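Local coordinates for oxalate--CoA ligase (Arabidopsis thaliana, PDB 5IE3), which belongs to the ANL clan of AMP-binding enzymes, a CoA ligase with a large N-terminal region and a smaller C-terminal domain, modelled with adenosine monophosphate and oxalic acid, at residues Trp256-Pro261 with Phe284-Ser289; Val308-Ala313 with Gly335-Pro340. All coordinates share one frame; numbering follows the deposited sequence.

Contact 1 of 2, residues Trp256-Pro261 with Phe284-Ser289. With AMP (adenosine monophosphate), chain C; OXD (oxalic acid), chain D.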
ATOM      1  N   TRP A 256      16.600  -2.766  -2.128  1.00 15.52           N
ATOM      2  CA  TRP A 256      15.478  -3.184  -1.282  1.00 13.90           C
ATOM      3  C   TRP A 256      14.239  -3.327  -2.153  1.00 19.15           C
ATOM      4  O   TRP A 256      14.229  -2.883  -3.313  1.00 15.83           O
ATOM      5  CB  TRP A 256      15.242  -2.139  -0.150  1.00 12.26           C
ATOM      6  CG  TRP A 256      14.726  -0.815  -0.684  1.00 12.06           C
ATOM      7  CD1 TRP A 256      15.421   0.106  -1.453  1.00 11.91           C
ATOM      8  CD2 TRP A 256      13.404  -0.283  -0.520  1.00 13.86           C
ATOM      9  NE1 TRP A 256      14.602   1.186  -1.756  1.00 12.23           N
ATOM     10  CE2 TRP A 256      13.367   0.979  -1.187  1.00 13.43           C
ATOM     11  CE3 TRP A 256      12.254  -0.725   0.160  1.00 13.99           C
ATOM     12  CZ2 TRP A 256      12.220   1.794  -1.190  1.00 13.75           C
ATOM     13  CZ3 TRP A 256      11.118   0.089   0.150  1.00 14.13           C
ATOM     14  CH2 TRP A 256      11.108   1.330  -0.533  1.00 16.04           C
ATOM     15  N   TYR A 257      13.196  -3.962  -1.614  1.00 16.84           N
ATOM     16  CA  TYR A 257      11.861  -3.798  -2.189  1.00 14.92           C
ATOM     17  C   TYR A 257      10.789  -3.961  -1.112  1.00 13.02           C
ATOM     18  O   TYR A 257      11.041  -4.483  -0.015  1.00 14.91           O
ATOM     19  CB  TYR A 257      11.605  -4.778  -3.365  1.00 12.91           C
ATOM     20  CG  TYR A 257      11.272  -6.211  -2.962  1.00 13.67           C
ATOM     21  CD1 TYR A 257       9.938  -6.659  -2.910  1.00 13.88           C
ATOM     22  CD2 TYR A 257      12.279  -7.115  -2.653  1.00 12.80           C
ATOM     23  CE1 TYR A 257       9.627  -7.984  -2.565  1.00 15.70           C
ATOM     24  CE2 TYR A 257      11.975  -8.444  -2.295  1.00 14.55           C
ATOM     25  CZ  TYR A 257      10.657  -8.869  -2.253  1.00 14.48           C
ATOM     26  OH  TYR A 257      10.379 -10.173  -1.891  1.00 17.49           O
ATOM     27  N   THR A 258       9.583  -3.528  -1.455  1.00 14.24           N
ATOM     28  CA  THR A 258       8.466  -3.630  -0.533  1.00 12.79           C
ATOM     29  C   THR A 258       7.283  -4.286  -1.275  1.00 13.61           C
ATOM     30  O   THR A 258       7.045  -4.018  -2.465  1.00 13.18           O
ATOM     31  CB  THR A 258       8.114  -2.219   0.062  1.00 12.41           C
ATOM     32  OG1 THR A 258       7.093  -2.382   1.050  1.00 14.47           O
ATOM     33  CG2 THR A 258       7.627  -1.211  -1.046  1.00 12.23           C
ATOM     34  N   ALA A 259       6.576  -5.181  -0.592  1.00 14.17           N
ATOM     35  CA  ALA A 259       5.418  -5.847  -1.174  1.00 14.77           C
ATOM     36  C   ALA A 259       4.446  -6.267  -0.093  1.00 15.01           C
ATOM     37  O   ALA A 259       4.735  -6.143   1.098  1.00 17.43           O
ATOM     38  CB  ALA A 259       5.855  -7.075  -1.990  1.00 13.16           C
ATOM     39  N   VAL A 260       3.289  -6.754  -0.526  1.00 14.90           N
ATOM     40  CA  VAL A 260       2.301  -7.325   0.381  1.00 15.45           C
ATOM     41  C   VAL A 260       2.547  -8.839   0.479  1.00 17.52           C
ATOM     42  O   VAL A 260       3.157  -9.421  -0.415  1.00 14.66           O
ATOM     43  CB  VAL A 260       0.852  -6.995  -0.082  1.00 14.36           C
ATOM     44  CG1 VAL A 260       0.639  -5.478  -0.160  1.00 15.99           C
ATOM     45  CG2 VAL A 260       0.551  -7.600  -1.477  1.00 13.88           C
ATOM     46  N   PRO A 261       2.115  -9.480   1.579  1.00 15.59           N
ATOM     47  CA  PRO A 261       2.415 -10.911   1.706  1.00 17.77           C
ATOM     48  C   PRO A 261       1.995 -11.788   0.517  1.00 20.10           C
ATOM     49  O   PRO A 261       2.737 -12.704   0.198  1.00 17.87           O
ATOM     50  CB  PRO A 261       1.656 -11.307   2.967  1.00 15.08           C
ATOM     51  CG  PRO A 261       1.779 -10.081   3.844  1.00 14.56           C
ATOM     52  CD  PRO A 261       1.551  -8.927   2.830  1.00 14.27           C
ATOM     53  N   PHE A 284      17.410  -4.728   2.852  1.00 16.84           N
ATOM     54  CA  PHE A 284      16.262  -5.266   3.561  1.00 16.13           C
ATOM     55  C   PHE A 284      15.161  -5.565   2.554  1.00 20.12           C
ATOM     56  O   PHE A 284      15.184  -5.095   1.418  1.00 12.82           O
ATOM     57  CB  PHE A 284      15.731  -4.284   4.645  1.00 13.33           C
ATOM     58  CG  PHE A 284      15.143  -3.010   4.074  1.00 16.37           C
ATOM     59  CD1 PHE A 284      13.775  -2.902   3.809  1.00 12.73           C
ATOM     60  CD2 PHE A 284      15.966  -1.932   3.779  1.00 18.21           C
ATOM     61  CE1 PHE A 284      13.241  -1.753   3.280  1.00 17.06           C
ATOM     62  CE2 PHE A 284      15.444  -0.751   3.240  1.00 16.58           C
ATOM     63  CZ  PHE A 284      14.089  -0.659   2.987  1.00 15.32           C
ATOM     64  N   ILE A 285      14.210  -6.371   2.989  1.00 16.75           N
ATOM     65  CA  ILE A 285      12.990  -6.643   2.249  1.00 13.12           C
ATOM     66  C   ILE A 285      11.841  -6.219   3.134  1.00 18.40           C
ATOM     67  O   ILE A 285      11.851  -6.534   4.308  1.00 15.89           O
ATOM     68  CB  ILE A 285      12.869  -8.151   1.896  1.00 14.82           C
ATOM     69  CG1 ILE A 285      13.903  -8.494   0.799  1.00 15.28           C
ATOM     70  CG2 ILE A 285      11.413  -8.488   1.437  1.00 13.39           C
ATOM     71  CD1 ILE A 285      14.076 -10.033   0.581  1.00 16.67           C
ATOM     72  N   ARG A 286      10.868  -5.496   2.590  1.00 16.33           N
ATOM     73  CA  ARG A 286       9.786  -4.973   3.425  1.00 17.86           C
ATOM     74  C   ARG A 286       8.440  -5.637   3.138  1.00 13.71           C
ATOM     75  O   ARG A 286       8.120  -5.945   1.983  1.00 14.34           O
ATOM     76  CB  ARG A 286       9.675  -3.451   3.238  1.00 12.78           C
ATOM     77  CG  ARG A 286       8.593  -2.781   4.129  1.00 12.82           C
ATOM     78  CD  ARG A 286       8.623  -1.270   3.850  1.00 12.61           C
ATOM     79  NE  ARG A 286       7.657  -0.483   4.647  1.00 14.69           N
ATOM     80  CZ  ARG A 286       6.464  -0.063   4.214  1.00 14.64           C
ATOM     81  NH1 ARG A 286       5.998  -0.358   2.972  1.00 14.71           N
ATOM     82  NH2 ARG A 286       5.720   0.686   5.029  1.00 14.57           N
ATOM     83  N   SER A 287       7.653  -5.868   4.189  1.00 13.31           N
ATOM     84  CA  SER A 287       6.276  -6.368   4.007  1.00 13.46           C
ATOM     85  C   SER A 287       5.307  -5.415   4.721  1.00 17.24           C
ATOM     86  O   SER A 287       5.659  -4.874   5.759  1.00 14.55           O
ATOM     87  CB  SER A 287       6.114  -7.797   4.560  1.00 13.77           C
ATOM     88  OG  SER A 287       4.792  -8.289   4.327  1.00 13.94           O
ATOM     89  N   CYS A 288       4.113  -5.212   4.166  1.00 16.10           N
ATOM     90  CA  CYS A 288       3.093  -4.340   4.778  1.00 13.99           C
ATOM     91  C   CYS A 288       1.732  -4.666   4.164  1.00 16.12           C
ATOM     92  O   CYS A 288       1.662  -5.408   3.137  1.00 17.12           O
ATOM     93  CB  CYS A 288       3.442  -2.838   4.554  1.00 13.23           C
ATOM     94  SG  CYS A 288       2.520  -1.657   5.609  1.00 13.91           S
ATOM     95  N   SER A 289       0.679  -4.124   4.787  1.00 14.30           N
ATOM     96  CA  SER A 289      -0.744  -4.098   4.313  1.00 15.15           C
ATOM     97  C   SER A 289      -1.640  -5.269   4.773  1.00 18.02           C
ATOM     98  O   SER A 289      -2.864  -5.145   4.767  1.00 15.95           O
ATOM     99  CB  SER A 289      -0.859  -4.021   2.776  1.00 16.53           C
ATOM    100  OG  SER A 289      -0.149  -2.903   2.238  1.00 15.08           O
TER
HETATM  101  P   AMP C 601      -6.429  -0.098   3.707  1.00 40.34           P
HETATM  102  O1P AMP C 601      -6.174   1.253   4.353  1.00 37.35           O
HETATM  103  O2P AMP C 601      -7.880  -0.393   3.415  1.00 41.14           O
HETATM  104  O3P AMP C 601      -5.511  -0.444   2.562  1.00 36.58           O
HETATM  105  O5' AMP C 601      -6.132  -1.193   4.838  1.00 29.85           O
HETATM  106  C5' AMP C 601      -5.562  -0.845   6.098  1.00 20.26           C
HETATM  107  C4' AMP C 601      -5.689  -2.004   7.072  1.00 19.78           C
HETATM  108  O4' AMP C 601      -4.798  -3.083   6.685  1.00 16.51           O
HETATM  109  C3' AMP C 601      -5.267  -1.718   8.493  1.00 14.71           C
HETATM  110  O3' AMP C 601      -6.234  -0.965   9.208  1.00 15.34           O
HETATM  111  C2' AMP C 601      -5.031  -3.116   9.046  1.00 15.24           C
HETATM  112  O2' AMP C 601      -6.281  -3.717   9.371  1.00 20.50           O
HETATM  113  C1' AMP C 601      -4.456  -3.834   7.821  1.00 15.34           C
HETATM  114  N9  AMP C 601      -2.988  -3.930   7.865  1.00 16.78           N
HETATM  115  C8  AMP C 601      -2.096  -3.069   7.355  1.00 14.47           C
HETATM  116  N7  AMP C 601      -0.818  -3.493   7.575  1.00 14.33           N
HETATM  117  C5  AMP C 601      -0.925  -4.684   8.236  1.00 15.28           C
HETATM  118  C6  AMP C 601       0.006  -5.698   8.785  1.00 19.55           C
HETATM  119  N6  AMP C 601       1.340  -5.530   8.638  1.00 18.31           N
HETATM  120  N1  AMP C 601      -0.531  -6.774   9.415  1.00 21.35           N
HETATM  121  C2  AMP C 601      -1.864  -6.946   9.534  1.00 20.58           C
HETATM  122  N3  AMP C 601      -2.762  -6.061   9.069  1.00 18.30           N
HETATM  123  C4  AMP C 601      -2.349  -4.950   8.425  1.00 15.04           C
HETATM  124  C1  OXD D 602      -2.537  -0.194   3.246  1.00 31.31           C
HETATM  125  C2  OXD D 602      -1.136   0.237   3.377  1.00 22.35           C
HETATM  126  O3  OXD D 602      -3.380   0.740   3.036  1.00 36.70           O
HETATM  127  O4  OXD D 602      -1.048   1.474   3.603  1.00 17.00           O
HETATM  128  O5  OXD D 602      -2.783  -1.417   3.363  1.00 35.86           O
HETATM  129  O6  OXD D 602      -0.162  -0.578   3.259  1.00 17.00           O

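Contact 2 of 2, residues Val308-Ala313 with Gly335-Pro340. With AMP (adenosine monophosphate), chain C; OXD (oxalic acid), chain D.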
ATOM      1  N   VAL A 308      13.996  -9.219   6.801  1.00 16.93           N
ATOM      2  CA  VAL A 308      12.636  -8.905   6.358  1.00 18.36           C
ATOM      3  C   VAL A 308      11.936  -8.091   7.448  1.00 13.95           C
ATOM      4  O   VAL A 308      11.729  -8.581   8.573  1.00 14.19           O
ATOM      5  CB  VAL A 308      11.821 -10.174   6.034  1.00 21.15           C
ATOM      6  CG1 VAL A 308      10.333  -9.831   5.869  1.00 19.08           C
ATOM      7  CG2 VAL A 308      12.377 -10.891   4.752  1.00 15.57           C
ATOM      8  N   LEU A 309      11.603  -6.846   7.112  1.00 16.44           N
ATOM      9  CA  LEU A 309      11.042  -5.874   8.066  1.00 13.65           C
ATOM     10  C   LEU A 309       9.589  -5.630   7.754  1.00 16.16           C
ATOM     11  O   LEU A 309       9.249  -5.084   6.674  1.00 15.82           O
ATOM     12  CB  LEU A 309      11.809  -4.536   8.002  1.00 13.44           C
ATOM     13  CG  LEU A 309      13.343  -4.678   7.961  1.00 17.21           C
ATOM     14  CD1 LEU A 309      13.990  -3.333   7.854  1.00 16.82           C
ATOM     15  CD2 LEU A 309      13.878  -5.454   9.242  1.00 20.13           C
ATOM     16  N   GLU A 310       8.738  -5.985   8.720  1.00 13.80           N
ATOM     17  CA  GLU A 310       7.298  -5.808   8.560  1.00 13.81           C
ATOM     18  C   GLU A 310       6.841  -4.445   9.100  1.00 17.62           C
ATOM     19  O   GLU A 310       7.290  -4.002  10.163  1.00 17.38           O
ATOM     20  CB  GLU A 310       6.532  -6.919   9.282  1.00 16.06           C
ATOM     21  CG  GLU A 310       5.055  -6.872   8.916  1.00 18.46           C
ATOM     22  CD  GLU A 310       4.220  -7.982   9.522  1.00 21.28           C
ATOM     23  OE1 GLU A 310       4.716  -8.708  10.416  1.00 16.06           O
ATOM     24  OE2 GLU A 310       3.043  -8.094   9.096  1.00 18.63           O
ATOM     25  N   ALA A 311       5.956  -3.802   8.349  1.00 17.98           N
ATOM     26  CA  ALA A 311       5.349  -2.541   8.748  1.00 17.86           C
ATOM     27  C   ALA A 311       3.821  -2.660   8.762  1.00 16.20           C
ATOM     28  O   ALA A 311       3.244  -3.612   8.223  1.00 13.73           O
ATOM     29  CB  ALA A 311       5.795  -1.382   7.799  1.00 13.21           C
ATOM     30  N   TYR A 312       3.193  -1.675   9.394  1.00 13.64           N
ATOM     31  CA  TYR A 312       1.740  -1.549   9.531  1.00 17.49           C
ATOM     32  C   TYR A 312       1.352  -0.150   8.997  1.00 16.16           C
ATOM     33  O   TYR A 312       2.006   0.851   9.333  1.00 14.46           O
ATOM     34  CB  TYR A 312       1.364  -1.738  11.001  1.00 14.03           C
ATOM     35  CG  TYR A 312       0.004  -1.282  11.467  1.00 14.19           C
ATOM     36  CD1 TYR A 312      -1.181  -1.773  10.884  1.00 16.44           C
ATOM     37  CD2 TYR A 312      -0.098  -0.431  12.571  1.00 15.13           C
ATOM     38  CE1 TYR A 312      -2.448  -1.364  11.393  1.00 14.62           C
ATOM     39  CE2 TYR A 312      -1.324  -0.042  13.076  1.00 15.81           C
ATOM     40  CZ  TYR A 312      -2.489  -0.509  12.496  1.00 18.39           C
ATOM     41  OH  TYR A 312      -3.688  -0.083  13.037  1.00 16.75           O
ATOM     42  N   ALA A 313       0.308  -0.108   8.163  1.00 15.22           N
ATOM     43  CA  ALA A 313      -0.028   1.095   7.406  1.00 16.26           C
ATOM     44  C   ALA A 313      -1.512   1.123   7.006  1.00 13.66           C
ATOM     45  O   ALA A 313      -2.189   0.077   6.968  1.00 14.16           O
ATOM     46  CB  ALA A 313       0.868   1.199   6.145  1.00 13.24           C
ATOM     47  N   GLY A 335       5.619 -11.824  13.722  1.00 19.15           N
ATOM     48  CA  GLY A 335       4.300 -11.620  14.300  1.00 17.59           C
ATOM     49  C   GLY A 335       4.002 -10.200  14.767  1.00 18.48           C
ATOM     50  O   GLY A 335       2.894  -9.916  15.219  1.00 16.67           O
ATOM     51  N   SER A 336       4.979  -9.303  14.639  1.00 18.37           N
ATOM     52  CA  SER A 336       4.858  -7.938  15.141  1.00 20.56           C
ATOM     53  C   SER A 336       5.118  -6.941  14.025  1.00 19.04           C
ATOM     54  O   SER A 336       5.921  -7.211  13.122  1.00 18.39           O
ATOM     55  CB  SER A 336       5.859  -7.666  16.276  1.00 20.55           C
ATOM     56  OG  SER A 336       5.873  -6.281  16.594  1.00 18.79           O
ATOM     57  N   VAL A 337       4.472  -5.786  14.111  1.00 15.75           N
ATOM     58  CA  VAL A 337       4.642  -4.729  13.119  1.00 16.60           C
ATOM     59  C   VAL A 337       5.479  -3.561  13.672  1.00 18.60           C
ATOM     60  O   VAL A 337       5.466  -2.425  13.134  1.00 16.18           O
ATOM     61  CB  VAL A 337       3.264  -4.208  12.585  1.00 18.02           C
ATOM     62  CG1 VAL A 337       2.551  -5.311  11.809  1.00 16.39           C
ATOM     63  CG2 VAL A 337       2.361  -3.734  13.720  1.00 14.54           C
ATOM     64  N   GLY A 338       6.229  -3.850  14.739  1.00 14.45           N
ATOM     65  CA  GLY A 338       7.262  -2.928  15.186  1.00 14.98           C
ATOM     66  C   GLY A 338       6.768  -1.689  15.925  1.00 16.50           C
ATOM     67  O   GLY A 338       5.723  -1.690  16.572  1.00 16.38           O
ATOM     68  N   LYS A 339       7.529  -0.608  15.800  1.00 14.21           N
ATOM     69  CA  LYS A 339       7.315   0.591  16.610  1.00 14.25           C
ATOM     70  C   LYS A 339       6.774   1.774  15.773  1.00 14.03           C
ATOM     71  O   LYS A 339       7.060   1.875  14.582  1.00 13.82           O
ATOM     72  CB  LYS A 339       8.629   1.000  17.307  1.00 18.48           C
ATOM     73  CG  LYS A 339       9.174  -0.096  18.240  1.00 22.92           C
ATOM     74  CD  LYS A 339      10.306   0.398  19.141  1.00 33.47           C
ATOM     75  CE  LYS A 339      11.547   0.760  18.373  1.00 45.19           C
ATOM     76  NZ  LYS A 339      12.092  -0.443  17.713  1.00 55.17           N
ATOM     77  N   PRO A 340       6.020   2.679  16.411  1.00 17.22           N
ATOM     78  CA  PRO A 340       5.493   3.887  15.749  1.00 17.48           C
ATOM     79  C   PRO A 340       6.622   4.705  15.145  1.00 14.60           C
ATOM     80  O   PRO A 340       7.690   4.811  15.771  1.00 18.02           O
ATOM     81  CB  PRO A 340       4.841   4.695  16.914  1.00 16.05           C
ATOM     82  CG  PRO A 340       4.702   3.786  18.026  1.00 18.16           C
ATOM     83  CD  PRO A 340       5.741   2.682  17.862  1.00 19.41           C
TER
HETATM   84  P   AMP C 601      -6.429  -0.098   3.707  1.00 40.34           P
HETATM   85  O1P AMP C 601      -6.174   1.253   4.353  1.00 37.35           O
HETATM   86  O2P AMP C 601      -7.880  -0.393   3.415  1.00 41.14           O
HETATM   87  O3P AMP C 601      -5.511  -0.444   2.562  1.00 36.58           O
HETATM   88  O5' AMP C 601      -6.132  -1.193   4.838  1.00 29.85           O
HETATM   89  C5' AMP C 601      -5.562  -0.845   6.098  1.00 20.26           C
HETATM   90  C4' AMP C 601      -5.689  -2.004   7.072  1.00 19.78           C
HETATM   91  O4' AMP C 601      -4.798  -3.083   6.685  1.00 16.51           O
HETATM   92  C3' AMP C 601      -5.267  -1.718   8.493  1.00 14.71           C
HETATM   93  O3' AMP C 601      -6.234  -0.965   9.208  1.00 15.34           O
HETATM   94  C2' AMP C 601      -5.031  -3.116   9.046  1.00 15.24           C
HETATM   95  O2' AMP C 601      -6.281  -3.717   9.371  1.00 20.50           O
HETATM   96  C1' AMP C 601      -4.456  -3.834   7.821  1.00 15.34           C
HETATM   97  N9  AMP C 601      -2.988  -3.930   7.865  1.00 16.78           N
HETATM   98  C8  AMP C 601      -2.096  -3.069   7.355  1.00 14.47           C
HETATM   99  N7  AMP C 601      -0.818  -3.493   7.575  1.00 14.33           N
HETATM  100  C5  AMP C 601      -0.925  -4.684   8.236  1.00 15.28           C
HETATM  101  C6  AMP C 601       0.006  -5.698   8.785  1.00 19.55           C
HETATM  102  N6  AMP C 601       1.340  -5.530   8.638  1.00 18.31           N
HETATM  103  N1  AMP C 601      -0.531  -6.774   9.415  1.00 21.35           N
HETATM  104  C2  AMP C 601      -1.864  -6.946   9.534  1.00 20.58           C
HETATM  105  N3  AMP C 601      -2.762  -6.061   9.069  1.00 18.30           N
HETATM  106  C4  AMP C 601      -2.349  -4.950   8.425  1.00 15.04           C
HETATM  107  C1  OXD D 602      -2.537  -0.194   3.246  1.00 31.31           C
HETATM  108  C2  OXD D 602      -1.136   0.237   3.377  1.00 22.35           C
HETATM  109  O3  OXD D 602      -3.380   0.740   3.036  1.00 36.70           O
HETATM  110  O4  OXD D 602      -1.048   1.474   3.603  1.00 17.00           O
HETATM  111  O5  OXD D 602      -2.783  -1.417   3.363  1.00 35.86           O
HETATM  112  O6  OXD D 602      -0.162  -0.578   3.259  1.00 17.00           O

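Contact 1 of 2, residues Trp256-Pro261 with Phe284-Ser289
Trp-256 and Phe-284 project side by side from adjacent strands, and here the packing is tightest. The CB of Trp-256 sits over one face of the Phe-284 ring, 3.7 Å from its centroid, a CH-pi contact, while CE3 of the indole comes within 3.4 Å of Phe-284 CZ. The two ring planes are nearly parallel but slid apart, so they hardly overlap; it is Tyr-198 that stacks on Phe-284. In both residues CG lies between the backbone N and the carbonyl carbon (chi1 68° and 66°), which turns the two rings out together. Next to this pair, Phe-284 O, approached by Trp-256 CA, is buried without a hydrogen-bond partner.

The next pair on this face is polar. Arg-286 runs extended to NE along Thr-258, and its NH1 donates to Thr-258 OG1 at 3.0 Å, with the oxygen at the edge of the guanidinium and in its plane. His-216 also bonds that hydroxyl, while Tyr-198 at NE and His-319 at NH1 should further limit rotation of the guanidinium. Strands 256-259 and 284-287 are the parallel pair of a beta-alpha-beta unit, with helix 261-273 as the crossover; Arg-286 N to Tyr-257 O is 2.8 Å, and Ala-259 N returns a bond to Arg-286 O. On the other face of the sheet, Tyr-257 CE2 lies 3.6 Å from Ile-285 CG1, and the phenol OH reaches His-264 of that helix.

Toward the ligands the pairing slackens without opening to solvent. Cys-288 N to Ala-259 O stretches to 3.3 Å and bends to 144°, and the strands give way to loop. Val-260, the N-cap residue, touches Ser-289 CB through CG1 at 3.6 Å. Ser-289 OG, also bonded to His-216, makes a short hydrogen bond to O6 of oxalic acid.

Contact 2 of 2, residues Val308-Ala313 with Gly335-Pro340
One wall of the adenine pocket of this AMP-binding fold forms where Glu-310 and Tyr-312, alternate residues of strand 308-314, meet Val-337 from the loop leading into strand 339-340. Val-337 CB packs 3.5 Å from Tyr-312 CB, and its two methyls divide the work. CG1, beside the backbone N and anti to the carbonyl carbon (chi1 -66°), faces the adenine, 3.4 Å from AMP N6; CG2 lies against Tyr-312 CB, with the tyrosine CG a little farther off.

Glu-310 stretches out from the strand, its CG anti to the backbone N (chi1 -170°), and passes Val-337 at an angle. This brings its carboxylate to the ligand: AMP N6 donates to Glu-310 OE2 at 3.1 Å and to Ala-311 O at 2.7 Å, so one amino group is gripped by a side chain and a backbone carbonyl together. Leu-292 N also bonds OE2. The other carboxylate oxygen, OE1, stands 3.3 Å from Ser-336 O; two acceptors cannot bond each other, and Ser-336 O is instead held by Asn-324 ND2.

The loop has its own brace, an ST turn in which Gly-338 N donates to Ser-336 OG at 3.1 Å; that hydroxyl is also hydrogen-bonded to Leu-404 O. Beyond its CB, Tyr-312 leads away from Val-337 along the nucleotide, with AMP N7 at the ring's edge, 3.7 Å from CD1, and its OH bonded to Asp-394. Tyr-312 opens a YxxTE sequence whose Thr-315 backbone also bonds the nucleotide, the adenylate-binding signature of the ANL enzymes.

The two contacts meet along one sheet, their centres about 10 Å apart. Strand 284-287 of contact 1 lies beside strand 308-314 of contact 2, and probable backbone hydrogen bonds of 2.8 Å join Ile-285 O to Leu-309 N and, likewise, Ser-287 O to Ala-311 N. Side chains close the seam as well: Cys-288 SG packs 3.3 Å from Ala-313 CB. Residues 288-289 of contact 1 and residues 310-313 and Val-337 of contact 2 face the ligands. Ser-289 N comes to 3.2 Å from AMP N7, and Ala-313 CB lies 3.2 Å from oxalic acid O4, while Lys-500 bonds AMP and oxalic acid alike.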